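Local coordinates for tubulin-like protein CetZ (Methanosaeta thermophila, PDB 3ZID) that binds guanine nucleotides as a tubulin/FtsZ-family GTPase and is probably involved in controlling archaeal cell shape, at residues T110-G115 with Q154-C159; A141-R146 with V329-K334. All blocks are in the same frame, centred on the assembly; numbering follows the deposited sequence.

In the fold
The two contacts show how one nucleotide pocket is built from adjacent strand ends backed by helices. Interaction 1 sets the loop after strand 105-111 against helix 150-165; interaction 2 sets the end of strand 136-143, and the loop leading into that same helix, against helix 326-369. Their centres lie about 9 Å apart. Thr-110 O and Val-142 N, 2.9 Å apart, join the neighbouring parallel strands, and Ser-113 OG packs 3.2 Å from Pro-144 CB. Tyr-332 OH reaches Ala-157 O in a weak hydrogen bond between the two helices. Both contacts touch GDP: Ser-111 and Gly-115 bond to its phosphate part, with Gly-114 packed against it, whereas Val-142, Pro-144 and Phe-145 lie along its base and ribose.

Interaction 1 (T110-G115 with Q154-C159); sequences TSVSGG and QNAAFC. With GDP (guanosine-5'-diphosphate), chain C.
Two first torsions on helix 150-165 aim the groups that matter: Asn-155 has CG anti to its carbonyl carbon (chi1 -77°), and Cys-159 has SG anti to its backbone N (chi1 177°). Asn-155 thereby turns its amide to the loop, and ND2 donates to Ser-113 O over 2.9 Å. The bond is nearly straight (166° at the hydrogen). The acceptor lies in the amide plane, although the donor stands above the carbonyl plane and not on a lone pair. ND2 also bonds to Ala-77 O, so two backbone oxygens fix the rotation of the buried amide.

Val-112 is the apolar wedge, fitting between Ala-156 and Cys-159 one turn apart. Its CG2 branch meets Ala-156 CB at 3.6 Å, while its CB lies 3.7 Å from Cys-159 SG. The carbonyl oxygen Val-112 O turns to the helix too, taking a CA-H...O contact from Ala-156 CA at 3.5 Å. Beside it, Val-112 O and Asn-155 O approach to 3.3 Å as two acceptors; the latter is engaged by Cys-159 N within the helix.

The loop carries the glycine-rich signature of the tubulin/FtsZ GTPases, here Ser-Gly-Gly-Thr-Gly-Ser, which runs from a strand of the Rossmann-like sheet into helix 117-131 and curls round the phosphates. Ser-111, with OG in the crowded position between N and the carbonyl carbon, donates to GDP O5' at 2.7 Å. Gly-115 N reaches GDP O3B at 2.9 Å, and between these two bonds Gly-114 CA lies against the bridging oxygen O3A. Asn-155 is thus second shell, holding the peptide carbonyl just ahead of the phosphate-binding glycines. Ser-113 OG rests on Ala-156 CB at 3.6 Å, its polar partner being Tyr-152 O, earlier in the same helix.

Interaction 2 (A141-R146 with V329-K334); sequences AVLPFR and VELYEK. With GDP (guanosine-5'-diphosphate), chain C.
Charge and apolar packing share this contact, which is buried at the strand and open at its outer edge. At that edge Glu-330 and Lys-334, one turn apart on the helix, form an internal salt bridge, with Lys-334 NZ giving a hydrogen bond to Glu-330 OE2 over 2.7 Å from above the carboxylate plane. Arg-146, bent at chi3 (-74°), crosses the pair obliquely. Its NH2 stands 3.7 Å from Glu-330 OE2, a long salt bridge of charges alone, with the oxygen well out of the guanidinium plane. The like-charged Arg-146 NE and Lys-334 NZ come within 3.3 Å, so the shared carboxylate probably offsets their repulsion; the arginine is poorly ordered.

The apolar part centres on Leu-331. Its CD1 meets the ring of Pro-144 at CG, 4.2 Å away, and its CD2 faces Leu-143 CD2 tip to tip at 4.5 Å.

Toward the nucleotide, Pro-144 CA and Phe-145 CE2 each lie 3.6 Å from a ribose hydroxyl, O3' and O2' respectively. Leu-153 of helix 150-165 touches both Pro-144 and Leu-331, so helix 326-369 packs jointly on that helix and on the end of strand 136-143, which runs between strands 105-111 and 172-175.

Interaction 1 (T110-G115 with Q154-C159)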
ATOM      1  N   THR A 110      -4.051   3.450  -1.752  1.00 19.24           N
ATOM      2  CA  THR A 110      -5.352   2.835  -1.870  1.00 21.92           C
ATOM      3  C   THR A 110      -5.337   1.425  -1.270  1.00 17.59           C
ATOM      4  O   THR A 110      -4.281   0.783  -1.175  1.00 15.97           O
ATOM      5  CB  THR A 110      -5.783   2.741  -3.369  1.00 24.72           C
ATOM      6  OG1 THR A 110      -7.033   2.061  -3.454  1.00 28.36           O
ATOM      7  CG2 THR A 110      -4.775   1.936  -4.174  1.00 27.36           C
ATOM      8  N   SER A 111      -6.517   0.928  -0.894  1.00 18.98           N
ATOM      9  CA  SER A 111      -6.678  -0.513  -0.706  1.00 18.44           C
ATOM     10  C   SER A 111      -6.896  -1.160  -2.073  1.00 18.49           C
ATOM     11  O   SER A 111      -7.330  -0.505  -3.028  1.00 21.32           O
ATOM     12  CB  SER A 111      -7.865  -0.837   0.210  1.00 29.15           C
ATOM     13  OG  SER A 111      -9.103  -0.580  -0.422  1.00 32.23           O
ATOM     14  N   VAL A 112      -6.603  -2.443  -2.172  1.00 17.63           N
ATOM     15  CA  VAL A 112      -6.791  -3.138  -3.417  1.00 22.89           C
ATOM     16  C   VAL A 112      -8.149  -3.831  -3.460  1.00 21.83           C
ATOM     17  O   VAL A 112      -8.514  -4.355  -4.494  1.00 25.26           O
ATOM     18  CB  VAL A 112      -5.671  -4.164  -3.679  1.00 22.71           C
ATOM     19  CG1 VAL A 112      -4.334  -3.460  -3.701  1.00 23.62           C
ATOM     20  CG2 VAL A 112      -5.674  -5.252  -2.624  1.00 20.37           C
ATOM     21  N   SER A 113      -8.887  -3.807  -2.350  1.00 23.05           N
ATOM     22  CA  SER A 113     -10.111  -4.607  -2.171  1.00 23.56           C
ATOM     23  C   SER A 113     -11.444  -3.882  -2.349  1.00 24.94           C
ATOM     24  O   SER A 113     -12.473  -4.516  -2.567  1.00 33.23           O
ATOM     25  CB  SER A 113     -10.111  -5.296  -0.805  1.00 26.03           C
ATOM     26  OG  SER A 113      -9.176  -6.355  -0.775  1.00 32.14           O
ATOM     27  N   GLY A 114     -11.443  -2.565  -2.247  1.00 17.53           N
ATOM     28  CA  GLY A 114     -12.682  -1.837  -2.410  1.00 16.35           C
ATOM     29  C   GLY A 114     -13.014  -1.652  -3.888  1.00 23.38           C
ATOM     30  O   GLY A 114     -12.407  -2.265  -4.776  1.00 22.33           O
ATOM     31  N   GLY A 115     -13.983  -0.792  -4.153  1.00 25.74           N
ATOM     32  CA  GLY A 115     -14.432  -0.547  -5.511  1.00 23.60           C
ATOM     33  C   GLY A 115     -13.831   0.713  -6.096  1.00 20.49           C
ATOM     34  O   GLY A 115     -13.523   0.773  -7.284  1.00 26.00           O
ATOM     35  N   GLN A 154     -11.461 -11.183  -4.281  1.00 31.30           N
ATOM     36  CA  GLN A 154     -11.466 -11.168  -5.735  1.00 34.06           C
ATOM     37  C   GLN A 154     -10.970  -9.863  -6.301  1.00 27.83           C
ATOM     38  O   GLN A 154     -10.191  -9.849  -7.244  1.00 26.05           O
ATOM     39  CB  GLN A 154     -12.866 -11.410  -6.284  1.00 45.76           C
ATOM     40  CG  GLN A 154     -13.482 -12.740  -5.986  1.00 58.03           C
ATOM     41  CD  GLN A 154     -14.863 -12.826  -6.592  1.00 63.62           C
ATOM     42  OE1 GLN A 154     -15.284 -11.921  -7.320  1.00 55.60           O
ATOM     43  NE2 GLN A 154     -15.589 -13.896  -6.281  1.00 73.08           N
ATOM     44  N   ASN A 155     -11.457  -8.770  -5.726  1.00 24.26           N
ATOM     45  CA  ASN A 155     -11.058  -7.440  -6.123  1.00 23.20           C
ATOM     46  C   ASN A 155      -9.560  -7.289  -5.944  1.00 19.98           C
ATOM     47  O   ASN A 155      -8.872  -6.710  -6.792  1.00 22.32           O
ATOM     48  CB  ASN A 155     -11.782  -6.403  -5.264  1.00 28.57           C
ATOM     49  CG  ASN A 155     -13.222  -6.201  -5.680  1.00 30.07           C
ATOM     50  OD1 ASN A 155     -13.637  -6.656  -6.740  1.00 25.10           O
ATOM     51  ND2 ASN A 155     -13.987  -5.488  -4.850  1.00 25.41           N
ATOM     52  N   ALA A 156      -9.065  -7.798  -4.811  1.00 20.49           N
ATOM     53  CA  ALA A 156      -7.640  -7.708  -4.484  1.00 25.64           C
ATOM     54  C   ALA A 156      -6.785  -8.347  -5.565  1.00 29.45           C
ATOM     55  O   ALA A 156      -5.850  -7.738  -6.075  1.00 27.89           O
ATOM     56  CB  ALA A 156      -7.369  -8.359  -3.149  1.00 23.47           C
ATOM     57  N   ALA A 157      -7.156  -9.560  -5.954  1.00 26.09           N
ATOM     58  CA  ALA A 157      -6.393 -10.311  -6.945  1.00 26.20           C
ATOM     59  C   ALA A 157      -6.295  -9.584  -8.271  1.00 28.37           C
ATOM     60  O   ALA A 157      -5.210  -9.493  -8.852  1.00 33.61           O
ATOM     61  CB  ALA A 157      -6.996 -11.707  -7.143  1.00 30.94           C
ATOM     62  N   PHE A 158      -7.423  -9.080  -8.761  1.00 22.50           N
ATOM     63  CA  PHE A 158      -7.418  -8.357 -10.034  1.00 30.53           C
ATOM     64  C   PHE A 158      -6.779  -6.975  -9.966  1.00 29.47           C
ATOM     65  O   PHE A 158      -6.210  -6.490 -10.956  1.00 30.29           O
ATOM     66  CB  PHE A 158      -8.815  -8.270 -10.614  1.00 34.77           C
ATOM     67  CG  PHE A 158      -9.357  -9.600 -11.018  1.00 35.17           C
ATOM     68  CD1 PHE A 158      -8.778 -10.304 -12.064  1.00 39.54           C
ATOM     69  CD2 PHE A 158     -10.451 -10.132 -10.373  1.00 42.09           C
ATOM     70  CE1 PHE A 158      -9.274 -11.537 -12.443  1.00 41.32           C
ATOM     71  CE2 PHE A 158     -10.963 -11.356 -10.755  1.00 50.17           C
ATOM     72  CZ  PHE A 158     -10.375 -12.055 -11.793  1.00 44.12           C
ATOM     73  N   CYS A 159      -6.915  -6.321  -8.821  1.00 24.08           N
ATOM     74  CA  CYS A 159      -6.293  -5.011  -8.654  1.00 18.87           C
ATOM     75  C   CYS A 159      -4.778  -5.129  -8.692  1.00 18.95           C
ATOM     76  O   CYS A 159      -4.097  -4.358  -9.381  1.00 26.31           O
ATOM     77  CB  CYS A 159      -6.714  -4.371  -7.336  1.00 35.80           C
ATOM     78  SG  CYS A 159      -5.896  -2.779  -7.058  1.00 28.40           S
TER
HETATM   79  PB  GDP C 999     -13.293   1.959  -1.491  1.00 21.50           P
HETATM   80  O1B GDP C 999     -11.991   2.082  -2.263  1.00 19.75           O
HETATM   81  O2B GDP C 999     -13.611   3.272  -0.802  1.00 20.81           O
HETATM   82  O3B GDP C 999     -14.395   1.593  -2.470  1.00 21.17           O
HETATM   83  O3A GDP C 999     -13.182   0.755  -0.437  1.00 30.29           O
HETATM   84  PA  GDP C 999     -12.151   0.759   0.794  1.00 21.73           P
HETATM   85  O1A GDP C 999     -12.870   0.940   2.085  1.00 19.00           O
HETATM   86  O2A GDP C 999     -11.011   1.739   0.626  1.00 22.06           O
HETATM   87  O5' GDP C 999     -11.564  -0.710   0.634  1.00 25.02           O
HETATM   88  C5' GDP C 999     -11.887  -1.690   1.609  1.00 26.63           C
HETATM   89  C4' GDP C 999     -10.592  -2.379   2.015  1.00 22.92           C
HETATM   90  O4' GDP C 999      -9.761  -1.411   2.658  1.00 18.04           O
HETATM   91  C3' GDP C 999     -10.902  -3.445   3.030  1.00 15.33           C
HETATM   92  O3' GDP C 999      -9.865  -4.418   2.925  1.00 22.01           O
HETATM   93  C2' GDP C 999     -10.794  -2.695   4.329  1.00 21.96           C
HETATM   94  O2' GDP C 999     -10.439  -3.593   5.374  1.00 20.99           O
HETATM   95  C1' GDP C 999      -9.655  -1.736   4.048  1.00 19.80           C
HETATM   96  N9  GDP C 999      -9.729  -0.454   4.748  1.00 18.52           N
HETATM   97  C8  GDP C 999     -10.763   0.410   4.769  1.00 17.14           C
HETATM   98  N7  GDP C 999     -10.436   1.522   5.471  1.00 24.03           N
HETATM   99  C5  GDP C 999      -9.168   1.357   5.901  1.00 17.03           C
HETATM  100  C6  GDP C 999      -8.202   2.146   6.672  1.00 14.57           C
HETATM  101  O6  GDP C 999      -8.523   3.249   7.132  1.00 21.86           O
HETATM  102  N1  GDP C 999      -6.992   1.628   6.877  1.00 14.27           N
HETATM  103  C2  GDP C 999      -6.630   0.428   6.406  1.00 17.84           C
HETATM  104  N2  GDP C 999      -5.384  -0.015   6.676  1.00 17.35           N
HETATM  105  N3  GDP C 999      -7.453  -0.369   5.681  1.00 18.13           N
HETATM  106  C4  GDP C 999      -8.705   0.059   5.405  1.00 20.20           C

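Interaction 2 (A141-R146 with V329-K334)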
ATOM      1  N   ALA A 141      -0.202  -0.131  -1.705  1.00 20.63           N
ATOM      2  CA  ALA A 141      -1.340  -1.049  -1.872  1.00 22.00           C
ATOM      3  C   ALA A 141      -1.709  -1.781  -0.579  1.00 16.38           C
ATOM      4  O   ALA A 141      -0.935  -2.616  -0.093  1.00 14.90           O
ATOM      5  CB  ALA A 141      -1.028  -2.043  -2.947  1.00 18.10           C
ATOM      6  N   VAL A 142      -2.888  -1.481  -0.031  1.00 15.47           N
ATOM      7  CA  VAL A 142      -3.310  -2.100   1.225  1.00 15.20           C
ATOM      8  C   VAL A 142      -4.130  -3.383   1.000  1.00 21.59           C
ATOM      9  O   VAL A 142      -5.178  -3.345   0.356  1.00 15.62           O
ATOM     10  CB  VAL A 142      -4.117  -1.119   2.076  1.00 16.03           C
ATOM     11  CG1 VAL A 142      -4.598  -1.795   3.336  1.00 15.26           C
ATOM     12  CG2 VAL A 142      -3.270   0.150   2.391  1.00 13.56           C
ATOM     13  N   LEU A 143      -3.633  -4.508   1.516  1.00 18.81           N
ATOM     14  CA  LEU A 143      -4.260  -5.827   1.316  1.00 21.62           C
ATOM     15  C   LEU A 143      -5.339  -6.104   2.337  1.00 16.53           C
ATOM     16  O   LEU A 143      -5.249  -5.609   3.462  1.00 19.30           O
ATOM     17  CB  LEU A 143      -3.206  -6.936   1.422  1.00 20.07           C
ATOM     18  CG  LEU A 143      -1.954  -6.691   0.596  1.00 22.40           C
ATOM     19  CD1 LEU A 143      -0.945  -7.790   0.832  1.00 22.47           C
ATOM     20  CD2 LEU A 143      -2.318  -6.578  -0.874  1.00 22.80           C
ATOM     21  N   PRO A 144      -6.343  -6.931   1.976  1.00 17.50           N
ATOM     22  CA  PRO A 144      -7.491  -7.177   2.854  1.00 21.13           C
ATOM     23  C   PRO A 144      -7.153  -8.011   4.083  1.00 22.72           C
ATOM     24  O   PRO A 144      -6.109  -8.649   4.128  1.00 24.93           O
ATOM     25  CB  PRO A 144      -8.474  -7.945   1.949  1.00 17.84           C
ATOM     26  CG  PRO A 144      -7.607  -8.633   0.962  1.00 20.90           C
ATOM     27  CD  PRO A 144      -6.458  -7.677   0.708  1.00 26.39           C
ATOM     28  N   PHE A 145      -8.014  -7.953   5.097  1.00 30.73           N
ATOM     29  CA  PHE A 145      -7.991  -8.941   6.181  1.00 27.92           C
ATOM     30  C   PHE A 145      -8.279 -10.316   5.586  1.00 24.73           C
ATOM     31  O   PHE A 145      -9.049 -10.419   4.651  1.00 29.86           O
ATOM     32  CB  PHE A 145      -9.053  -8.629   7.222  1.00 20.31           C
ATOM     33  CG  PHE A 145      -8.840  -7.348   7.940  1.00 26.41           C
ATOM     34  CD1 PHE A 145      -7.752  -7.181   8.776  1.00 22.92           C
ATOM     35  CD2 PHE A 145      -9.751  -6.303   7.796  1.00 30.88           C
ATOM     36  CE1 PHE A 145      -7.559  -5.995   9.454  1.00 22.70           C
ATOM     37  CE2 PHE A 145      -9.577  -5.120   8.474  1.00 25.49           C
ATOM     38  CZ  PHE A 145      -8.470  -4.961   9.309  1.00 28.61           C
ATOM     39  N   ARG A 146      -7.626 -11.352   6.103  1.00 42.61           N
ATOM     40  CA  ARG A 146      -7.773 -12.730   5.611  1.00 56.73           C
ATOM     41  C   ARG A 146      -9.223 -13.197   5.475  1.00 53.94           C
ATOM     42  O   ARG A 146      -9.616 -13.770   4.452  1.00 54.24           O
ATOM     43  CB  ARG A 146      -6.998 -13.670   6.541  1.00 68.28           C
ATOM     44  CG  ARG A 146      -7.075 -15.165   6.238  1.00 73.73           C
ATOM     45  CD  ARG A 146      -6.146 -15.871   7.219  1.00 76.18           C
ATOM     46  NE  ARG A 146      -4.755 -15.644   6.824  1.00 78.50           N
ATOM     47  CZ  ARG A 146      -3.713 -15.663   7.649  1.00 79.36           C
ATOM     48  NH1 ARG A 146      -3.890 -15.856   8.949  1.00 81.70           N
ATOM     49  NH2 ARG A 146      -2.491 -15.447   7.180  1.00 78.35           N
ATOM     50  N   VAL A 329       0.635 -15.249  -3.028  1.00 39.30           N
ATOM     51  CA  VAL A 329       0.119 -16.440  -3.711  1.00 43.60           C
ATOM     52  C   VAL A 329      -1.039 -17.040  -2.907  1.00 40.65           C
ATOM     53  O   VAL A 329      -2.098 -17.378  -3.457  1.00 39.72           O
ATOM     54  CB  VAL A 329       1.230 -17.474  -3.967  1.00 43.63           C
ATOM     55  CG1 VAL A 329       0.647 -18.778  -4.554  1.00 44.56           C
ATOM     56  CG2 VAL A 329       2.278 -16.880  -4.905  1.00 41.14           C
ATOM     57  N   GLU A 330      -0.851 -17.087  -1.592  1.00 37.00           N
ATOM     58  CA  GLU A 330      -1.875 -17.535  -0.658  1.00 41.92           C
ATOM     59  C   GLU A 330      -3.160 -16.728  -0.841  1.00 46.89           C
ATOM     60  O   GLU A 330      -4.259 -17.288  -0.849  1.00 48.56           O
ATOM     61  CB  GLU A 330      -1.340 -17.411   0.774  1.00 53.61           C
ATOM     62  CG  GLU A 330      -2.306 -17.764   1.902  1.00 66.24           C
ATOM     63  CD  GLU A 330      -1.755 -17.380   3.284  1.00 76.45           C
ATOM     64  OE1 GLU A 330      -0.687 -16.730   3.349  1.00 74.17           O
ATOM     65  OE2 GLU A 330      -2.403 -17.707   4.307  1.00 81.81           O
ATOM     66  N   LEU A 331      -3.012 -15.411  -0.993  1.00 43.49           N
ATOM     67  CA  LEU A 331      -4.148 -14.510  -1.208  1.00 38.39           C
ATOM     68  C   LEU A 331      -4.875 -14.854  -2.507  1.00 32.86           C
ATOM     69  O   LEU A 331      -6.112 -14.881  -2.561  1.00 27.69           O
ATOM     70  CB  LEU A 331      -3.674 -13.056  -1.216  1.00 39.42           C
ATOM     71  CG  LEU A 331      -4.660 -11.990  -1.676  1.00 39.12           C
ATOM     72  CD1 LEU A 331      -5.894 -12.042  -0.799  1.00 48.10           C
ATOM     73  CD2 LEU A 331      -4.028 -10.629  -1.560  1.00 37.87           C
ATOM     74  N   TYR A 332      -4.103 -15.090  -3.561  1.00 36.95           N
ATOM     75  CA  TYR A 332      -4.672 -15.449  -4.861  1.00 39.24           C
ATOM     76  C   TYR A 332      -5.485 -16.743  -4.808  1.00 33.60           C
ATOM     77  O   TYR A 332      -6.596 -16.812  -5.330  1.00 35.55           O
ATOM     78  CB  TYR A 332      -3.564 -15.560  -5.907  1.00 41.79           C
ATOM     79  CG  TYR A 332      -3.358 -14.257  -6.624  1.00 48.67           C
ATOM     80  CD1 TYR A 332      -2.565 -13.262  -6.071  1.00 48.93           C
ATOM     81  CD2 TYR A 332      -3.989 -14.004  -7.838  1.00 54.58           C
ATOM     82  CE1 TYR A 332      -2.387 -12.059  -6.711  1.00 51.22           C
ATOM     83  CE2 TYR A 332      -3.817 -12.804  -8.492  1.00 56.60           C
ATOM     84  CZ  TYR A 332      -3.015 -11.831  -7.918  1.00 56.97           C
ATOM     85  OH  TYR A 332      -2.834 -10.625  -8.551  1.00 62.24           O
ATOM     86  N   GLU A 333      -4.918 -17.757  -4.170  1.00 24.66           N
ATOM     87  CA  GLU A 333      -5.567 -19.046  -4.022  1.00 33.93           C
ATOM     88  C   GLU A 333      -6.877 -18.910  -3.244  1.00 33.17           C
ATOM     89  O   GLU A 333      -7.882 -19.531  -3.593  1.00 29.07           O
ATOM     90  CB  GLU A 333      -4.622 -20.028  -3.318  1.00 39.99           C
ATOM     91  CG  GLU A 333      -3.388 -20.424  -4.125  1.00 52.08           C
ATOM     92  CD  GLU A 333      -2.432 -21.328  -3.345  1.00 67.25           C
ATOM     93  OE1 GLU A 333      -2.651 -21.526  -2.127  1.00 75.01           O
ATOM     94  OE2 GLU A 333      -1.442 -21.815  -3.937  1.00 68.86           O
ATOM     95  N   LYS A 334      -6.898 -18.046  -2.231  1.00 29.02           N
ATOM     96  CA  LYS A 334      -8.133 -17.841  -1.468  1.00 35.88           C
ATOM     97  C   LYS A 334      -9.208 -17.145  -2.302  1.00 38.37           C
ATOM     98  O   LYS A 334     -10.394 -17.468  -2.193  1.00 49.42           O
ATOM     99  CB  LYS A 334      -7.847 -17.103  -0.156  1.00 41.73           C
ATOM    100  CG  LYS A 334      -7.040 -17.973   0.806  1.00 51.15           C
ATOM    101  CD  LYS A 334      -6.541 -17.225   2.030  1.00 62.04           C
ATOM    102  CE  LYS A 334      -5.781 -18.161   2.974  1.00 62.36           C
ATOM    103  NZ  LYS A 334      -5.110 -17.411   4.075  1.00 62.21           N
TER
HETATM  104  PB  GDP C 999     -13.293   1.959  -1.491  1.00 21.50           P
HETATM  105  O1B GDP C 999     -11.991   2.082  -2.263  1.00 19.75           O
HETATM  106  O2B GDP C 999     -13.611   3.272  -0.802  1.00 20.81           O
HETATM  107  O3B GDP C 999     -14.395   1.593  -2.470  1.00 21.17           O
HETATM  108  O3A GDP C 999     -13.182   0.755  -0.437  1.00 30.29           O
HETATM  109  PA  GDP C 999     -12.151   0.759   0.794  1.00 21.73           P
HETATM  110  O1A GDP C 999     -12.870   0.940   2.085  1.00 19.00           O
HETATM  111  O2A GDP C 999     -11.011   1.739   0.626  1.00 22.06           O
HETATM  112  O5' GDP C 999     -11.564  -0.710   0.634  1.00 25.02           O
HETATM  113  C5' GDP C 999     -11.887  -1.690   1.609  1.00 26.63           C
HETATM  114  C4' GDP C 999     -10.592  -2.379   2.015  1.00 22.92           C
HETATM  115  O4' GDP C 999      -9.761  -1.411   2.658  1.00 18.04           O
HETATM  116  C3' GDP C 999     -10.902  -3.445   3.030  1.00 15.33           C
HETATM  117  O3' GDP C 999      -9.865  -4.418   2.925  1.00 22.01           O
HETATM  118  C2' GDP C 999     -10.794  -2.695   4.329  1.00 21.96           C
HETATM  119  O2' GDP C 999     -10.439  -3.593   5.374  1.00 20.99           O
HETATM  120  C1' GDP C 999      -9.655  -1.736   4.048  1.00 19.80           C
HETATM  121  N9  GDP C 999      -9.729  -0.454   4.748  1.00 18.52           N
HETATM  122  C8  GDP C 999     -10.763   0.410   4.769  1.00 17.14           C
HETATM  123  N7  GDP C 999     -10.436   1.522   5.471  1.00 24.03           N
HETATM  124  C5  GDP C 999      -9.168   1.357   5.901  1.00 17.03           C
HETATM  125  C6  GDP C 999      -8.202   2.146   6.672  1.00 14.57           C
HETATM  126  O6  GDP C 999      -8.523   3.249   7.132  1.00 21.86           O
HETATM  127  N1  GDP C 999      -6.992   1.628   6.877  1.00 14.27           N
HETATM  128  C2  GDP C 999      -6.630   0.428   6.406  1.00 17.84           C
HETATM  129  N2  GDP C 999      -5.384  -0.015   6.676  1.00 17.35           N
HETATM  130  N3  GDP C 999      -7.453  -0.369   5.681  1.00 18.13           N
HETATM  131  C4  GDP C 999      -8.705   0.059   5.405  1.00 20.20           C